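Local coordinates for protein N-hydroxyarylamine O-acetyltransferase (Bacillus cereus, PDB 4DMO) that probably transfers acetyl groups to arylamines and N-hydroxyarylamines, as an arylamine N-acetyltransferase with an unusual Cys-His-Glu catalytic triad, at residues S93-N98 and T158-Y163. Residues are numbered along the deposited sequence; the frame is centred on the assembly and turned at random.
Sequences SGTVYN and TEKGNY. With KH2 (3-(1-methylpiperidinium-1-yl)propane-1-sulfonate), chain C.
T95 OG1 is gripped by the backbone N of S108 and by a water whose oxygen lies 2.6 Å from T95 OG1; the same water donates to K160 O, 2.6 Å from the water oxygen. This one-water bridge joins strand 88-98 to the turn between strands 149-158 and 163-168; no direct hydrogen bond links the two segments. Beside it, the aliphatic stem of K160 runs slantwise across the T95 side chain, K160 CB lying 3.9 Å from T95 CB and K160 CD 3.9 Å from T95 OG1. A bend at chi2 (-55°) keeps K160 CB, CG and CD alongside T95 before NZ goes on to a salt bridge with D107 and a cation-pi contact with W104. The turn links two neighbouring strands of the large antiparallel sheet of the arylamine N-acetyltransferase fold, in which strand 183-188 lies between strands 88-98 and 163-168. An ST turn shapes the loop: K160 N donates to T158 OG1 at 2.9 Å, nearly straight at 159°. Two residues beyond T95, the Y97 ring meets the bound sulfonate ligand, whose C7 lies over one face, 3.7 Å above the ring plane and displaced from the centre to the rim. Y97 CE2 comes within 3.3 Å of ligand C1, while L184 N hydrogen-bonds the ligand and W104 packs edge-to-face with Y97.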
loop_
_atom_site.group_PDB
_atom_site.type_symbol
_atom_site.label_atom_id
_atom_site.label_comp_id
_atom_site.label_asym_id
_atom_site.label_seq_id
_atom_site.Cartn_x
_atom_site.Cartn_y
_atom_site.Cartn_z
ATOM N N SER A 93 12.908 -3.151 -2.691
ATOM C CA SER A 93 12.786 -1.924 -3.446
ATOM C C SER A 93 12.451 -2.256 -4.885
ATOM O O SER A 93 12.914 -3.255 -5.424
ATOM C CB SER A 93 14.102 -1.133 -3.373
ATOM O OG SER A 93 14.194 -0.146 -4.388
ATOM N N GLY A 94 11.682 -1.381 -5.512
ATOM C CA GLY A 94 11.308 -1.559 -6.890
ATOM C C GLY A 94 10.855 -0.270 -7.522
ATOM O O GLY A 94 10.975 0.803 -6.938
ATOM N N THR A 95 10.346 -0.403 -8.743
ATOM C CA THR A 95 9.889 0.707 -9.513
ATOM C C THR A 95 8.577 0.335 -10.171
ATOM O O THR A 95 8.467 -0.724 -10.789
ATOM C CB THR A 95 10.913 1.073 -10.612
ATOM O OG1 THR A 95 12.192 1.359 -10.028
ATOM C CG2 THR A 95 10.422 2.280 -11.417
ATOM N N VAL A 96 7.588 1.218 -10.061
ATOM C CA VAL A 96 6.272 1.007 -10.665
ATOM C C VAL A 96 6.329 1.270 -12.172
ATOM O O VAL A 96 7.146 2.067 -12.657
ATOM C CB VAL A 96 5.188 1.933 -10.035
ATOM C CG1 VAL A 96 3.806 1.747 -10.731
ATOM C CG2 VAL A 96 5.070 1.674 -8.547
ATOM N N TYR A 97 5.467 0.565 -12.901
ATOM C CA TYR A 97 5.347 0.740 -14.336
ATOM C C TYR A 97 4.033 1.411 -14.649
ATOM O O TYR A 97 3.007 1.126 -14.039
ATOM C CB TYR A 97 5.397 -0.594 -15.053
ATOM C CG TYR A 97 5.497 -0.489 -16.565
ATOM C CD1 TYR A 97 6.713 -0.164 -17.165
ATOM C CD2 TYR A 97 4.395 -0.759 -17.394
ATOM C CE1 TYR A 97 6.840 -0.086 -18.525
ATOM C CE2 TYR A 97 4.515 -0.682 -18.781
ATOM C CZ TYR A 97 5.747 -0.341 -19.338
ATOM O OH TYR A 97 5.924 -0.255 -20.705
ATOM N N ASN A 98 4.079 2.322 -15.598
ATOM C CA ASN A 98 2.895 3.018 -15.992
ATOM C C ASN A 98 2.420 2.414 -17.281
ATOM O O ASN A 98 2.779 2.879 -18.350
ATOM C CB ASN A 98 3.203 4.491 -16.157
ATOM C CG ASN A 98 1.960 5.338 -16.141
ATOM O OD1 ASN A 98 1.215 5.380 -17.117
ATOM N ND2 ASN A 98 1.709 6.000 -15.018
ATOM N N THR A 158 14.333 -7.153 -15.666
ATOM C CA THR A 158 14.040 -5.931 -16.387
ATOM C C THR A 158 15.135 -5.020 -15.922
ATOM O O THR A 158 15.978 -5.404 -15.101
ATOM C CB THR A 158 12.666 -5.254 -16.023
ATOM O OG1 THR A 158 12.721 -4.746 -14.691
ATOM C CG2 THR A 158 11.498 -6.217 -16.149
ATOM N N GLU A 159 15.098 -3.798 -16.417
ATOM C CA GLU A 159 16.051 -2.795 -16.004
ATOM C C GLU A 159 15.659 -2.193 -14.642
ATOM O O GLU A 159 16.321 -1.272 -14.171
ATOM C CB GLU A 159 16.126 -1.697 -17.050
ATOM C CG GLU A 159 14.892 -0.813 -17.080
ATOM C CD GLU A 159 14.948 0.250 -18.179
ATOM O OE1 GLU A 159 14.349 0.047 -19.273
ATOM O OE2 GLU A 159 15.595 1.282 -17.926
ATOM N N LYS A 160 14.573 -2.680 -14.028
ATOM C CA LYS A 160 14.111 -2.108 -12.755
ATOM C C LYS A 160 13.997 -3.152 -11.656
ATOM O O LYS A 160 13.458 -2.889 -10.582
ATOM C CB LYS A 160 12.766 -1.416 -12.936
ATOM C CG LYS A 160 12.787 -0.213 -13.870
ATOM C CD LYS A 160 13.843 0.863 -13.478
ATOM C CE LYS A 160 13.714 2.103 -14.386
ATOM N NZ LYS A 160 14.676 3.199 -14.002
ATOM N N GLY A 161 14.493 -4.351 -11.922
ATOM C CA GLY A 161 14.390 -5.412 -10.945
ATOM C C GLY A 161 14.737 -6.759 -11.545
ATOM O O GLY A 161 15.129 -6.854 -12.711
ATOM N N ASN A 162 14.611 -7.804 -10.731
ATOM C CA ASN A 162 14.751 -9.162 -11.219
ATOM C C ASN A 162 13.498 -9.987 -10.986
ATOM O O ASN A 162 13.493 -11.178 -11.288
ATOM C CB ASN A 162 15.967 -9.859 -10.612
ATOM C CG ASN A 162 16.148 -9.567 -9.160
ATOM O OD1 ASN A 162 15.207 -9.640 -8.366
ATOM N ND2 ASN A 162 17.366 -9.196 -8.798
ATOM N N TYR A 163 12.443 -9.352 -10.463
ATOM C CA TYR A 163 11.118 -9.978 -10.370
ATOM C C TYR A 163 10.063 -8.961 -10.770
ATOM O O TYR A 163 10.334 -7.770 -10.903
ATOM C CB TYR A 163 10.816 -10.467 -8.958
ATOM C CG TYR A 163 11.500 -11.757 -8.567
ATOM C CD1 TYR A 163 10.844 -12.970 -8.721
ATOM C CD2 TYR A 163 12.778 -11.768 -8.031
ATOM C CE1 TYR A 163 11.435 -14.146 -8.367
ATOM C CE2 TYR A 163 13.384 -12.947 -7.660
ATOM C CZ TYR A 163 12.699 -14.143 -7.832
ATOM O OH TYR A 163 13.261 -15.363 -7.492
HETATM S S KH2 C . 2.697 -4.681 -20.231
HETATM C C1 KH2 C . 4.105 -3.622 -20.284
HETATM O O1 KH2 C . 1.505 -4.006 -19.778
HETATM N N2 KH2 C . 7.860 -4.178 -20.141
HETATM O O2 KH2 C . 2.878 -5.845 -19.393
HETATM C C4 KH2 C . 5.418 -4.160 -20.728
HETATM O O4 KH2 C . 2.364 -5.261 -21.516
HETATM C C7 KH2 C . 6.516 -3.957 -19.759
HETATM C C11 KH2 C . 8.089 -5.565 -20.351
HETATM C C12 KH2 C . 10.137 -3.710 -19.309
HETATM C C13 KH2 C . 9.351 -2.634 -21.266
HETATM C C14 KH2 C . 10.423 -3.534 -20.759
HETATM C C15 KH2 C . 8.129 -3.480 -21.349
HETATM C C16 KH2 C . 8.672 -3.674 -19.072
HETATM O O HOH W 1 13.747 -0.640 -9.348
#